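Local coordinates for cation efflux system protein cusF (PDB 3E6Z) that binds one copper ion per polypeptide as a periplasmic metallochaperone of a cation efflux system that confers resistance to copper and silver, at residues A[24-29]-A[41-46]. The protein carries 1 engineered substitution. Numbering follows the deposited sequence.
Sequences ITIHHD and MRFTIT. With CU (copper (II) ion), chain B; ACT (acetate ion), chain C.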
# COMPACT_ATOMS: atom_id res chain seq x y z
N ILE A 24 -2.35 -2.35 7.42
CA ILE A 24 -1.71 -1.03 7.48
C ILE A 24 -2.69 -0.10 6.77
O ILE A 24 -3.00 -0.27 5.58
CB ILE A 24 -0.38 -1.02 6.76
CG1 ILE A 24 0.58 -2.08 7.36
CG2 ILE A 24 0.30 0.43 6.94
CD1 ILE A 24 1.83 -2.15 6.70
N THR A 25 -3.19 0.95 7.50
CA THR A 25 -4.05 1.94 6.93
C THR A 25 -3.14 3.11 6.42
O THR A 25 -2.35 3.66 7.23
CB THR A 25 -5.05 2.44 7.97
OG1 THR A 25 -5.83 1.31 8.39
CG2 THR A 25 -5.98 3.47 7.46
N ILE A 26 -3.22 3.38 5.13
CA ILE A 26 -2.35 4.36 4.46
C ILE A 26 -3.18 5.36 3.76
O ILE A 26 -4.13 5.02 3.00
CB ILE A 26 -1.38 3.68 3.44
CG1 ILE A 26 -0.58 2.61 4.15
CG2 ILE A 26 -0.48 4.75 2.72
CD1 ILE A 26 0.36 1.78 3.17
N HIS A 27 -2.82 6.69 3.94
CA HIS A 27 -3.44 7.71 3.12
C HIS A 27 -2.48 7.97 1.95
O HIS A 27 -1.36 8.50 2.10
CB HIS A 27 -3.66 8.98 3.97
CG HIS A 27 -4.41 10.01 3.19
ND1 HIS A 27 -5.69 9.78 2.81
CD2 HIS A 27 -4.02 11.23 2.68
CE1 HIS A 27 -6.08 10.83 2.10
NE2 HIS A 27 -5.09 11.71 1.99
N HIS A 28 -2.85 7.40 0.77
CA HIS A 28 -1.97 7.42 -0.38
C HIS A 28 -2.13 8.72 -1.23
O HIS A 28 -3.23 9.30 -1.26
CB HIS A 28 -2.11 6.13 -1.23
CG HIS A 28 -3.41 5.99 -2.00
ND1 HIS A 28 -3.76 6.79 -3.04
CD2 HIS A 28 -4.39 5.03 -1.97
CE1 HIS A 28 -4.91 6.35 -3.61
NE2 HIS A 28 -5.34 5.26 -2.97
N ASP A 29 -1.00 9.11 -1.78
CA ASP A 29 -0.94 10.21 -2.76
C ASP A 29 -1.65 9.77 -4.01
O ASP A 29 -1.95 8.57 -4.19
CB ASP A 29 0.52 10.53 -3.03
CG ASP A 29 1.23 10.88 -1.73
OD1 ASP A 29 0.63 11.74 -0.92
OD2 ASP A 29 2.35 10.46 -1.56
N MET A 41 -6.82 4.01 2.54
CA MET A 41 -7.16 2.63 2.21
C MET A 41 -6.46 1.71 3.20
O MET A 41 -5.41 2.06 3.77
CB MET A 41 -6.78 2.21 0.76
CG MET A 41 -7.31 3.16 -0.29
SD MET A 41 -7.04 2.57 -1.95
CE MET A 41 -8.42 1.47 -2.22
N ARG A 42 -7.02 0.48 3.35
CA ARG A 42 -6.43 -0.56 4.15
C ARG A 42 -5.61 -1.51 3.28
O ARG A 42 -6.15 -2.05 2.25
CB ARG A 42 -7.50 -1.40 4.87
CG ARG A 42 -8.24 -0.62 5.91
CD ARG A 42 -9.60 -1.26 6.28
NE ARG A 42 -9.56 -2.61 6.86
CZ ARG A 42 -9.31 -2.90 8.13
NH1 ARG A 42 -9.31 -4.16 8.54
NH2 ARG A 42 -8.97 -1.98 9.03
N PHE A 43 -4.39 -1.76 3.64
CA PHE A 43 -3.46 -2.66 2.91
C PHE A 43 -3.09 -3.79 3.82
O PHE A 43 -2.93 -3.68 5.04
CB PHE A 43 -2.21 -1.86 2.47
CG PHE A 43 -2.53 -0.78 1.49
CD1 PHE A 43 -2.58 -1.10 0.10
CD2 PHE A 43 -2.92 0.55 1.90
CE1 PHE A 43 -3.05 -0.23 -0.82
CE2 PHE A 43 -3.30 1.45 0.94
CZ PHE A 43 -3.38 1.12 -0.41
N THR A 44 -3.00 -4.99 3.19
CA THR A 44 -2.82 -6.23 3.93
C THR A 44 -1.40 -6.72 3.90
O THR A 44 -0.79 -6.83 2.84
CB THR A 44 -3.78 -7.30 3.36
OG1 THR A 44 -5.12 -6.86 3.48
CG2 THR A 44 -3.63 -8.64 4.08
N ILE A 45 -0.85 -7.05 5.08
CA ILE A 45 0.46 -7.65 5.21
C ILE A 45 0.23 -9.16 5.11
O ILE A 45 -0.55 -9.76 5.85
CB ILE A 45 1.08 -7.36 6.59
CG1 ILE A 45 1.13 -5.87 6.89
CG2 ILE A 45 2.44 -8.04 6.70
CD1 ILE A 45 1.43 -5.60 8.36
N THR A 46 0.90 -9.78 4.15
CA THR A 46 0.89 -11.26 4.01
C THR A 46 2.29 -11.77 4.36
O THR A 46 3.27 -11.02 4.45
CB THR A 46 0.53 -11.65 2.54
OG1 THR A 46 1.69 -11.38 1.79
CG2 THR A 46 -0.71 -10.94 2.03
CU CU B . -6.96 4.28 -3.52
C ACT C . -9.46 -4.34 3.60
O ACT C . -8.48 -5.04 3.71
OXT ACT C . -10.31 -4.22 4.56
CH3 ACT C . -9.64 -3.60 2.35
O HOH W 1 -8.52 0.96 8.83
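Copper bridges the two strands, held by His-28 from one and by Met-41 and Met-39 from the other. His-28 offers NE2 to the ion at 2.0 Å, and Met-41 brings its SD to the same copper at 2.3 Å. The sulfur lies at the edge of the imidazole, in the ring plane. His-28 takes the crowded position between its backbone N and carbonyl carbon (chi1 70°), and its ring is steadied from the far side: ND1 donates to the carbonyl O of Asp-29 at 2.8 Å. Together with the copper bond on NE2, this second-shell bond holds the ring's rotation; with ND1 as the donor, NE2 is the nitrogen that faces the metal.

The backbones pair as antiparallel neighbours in the beta-barrel of the OB fold, strand 39-44 beside strand 23-28. Ile-24 and Phe-43 exchange two N-H...O bonds, as do Ile-26 and Met-41, where Ile-26 N meets Met-41 O at 2.9 Å, nearly along the C=O axis. Between them Thr-25 and Arg-42 form the non-hydrogen-bonded pair.

On the face of Ile-24, Ile-26 and Phe-43, apolar side chains meet. CD1 of Ile-26 reaches CD2 of the Phe-43 ring at 3.7 Å, and this ring also meets Phe-62 and Phe-64 edge-to-face. Just past the Ile-24–Phe-43 pair, Ile-24 and Ile-45 cross at about a right angle, CG1 of Ile-24 lying 3.8 Å from CD1 of Ile-45.

On the face of Thr-25 and Arg-42, one water bridges Thr-25 OG1 and Arg-42 NH2, while Arg-42 NE donates to an acetate, probably from the crystallisation liquor.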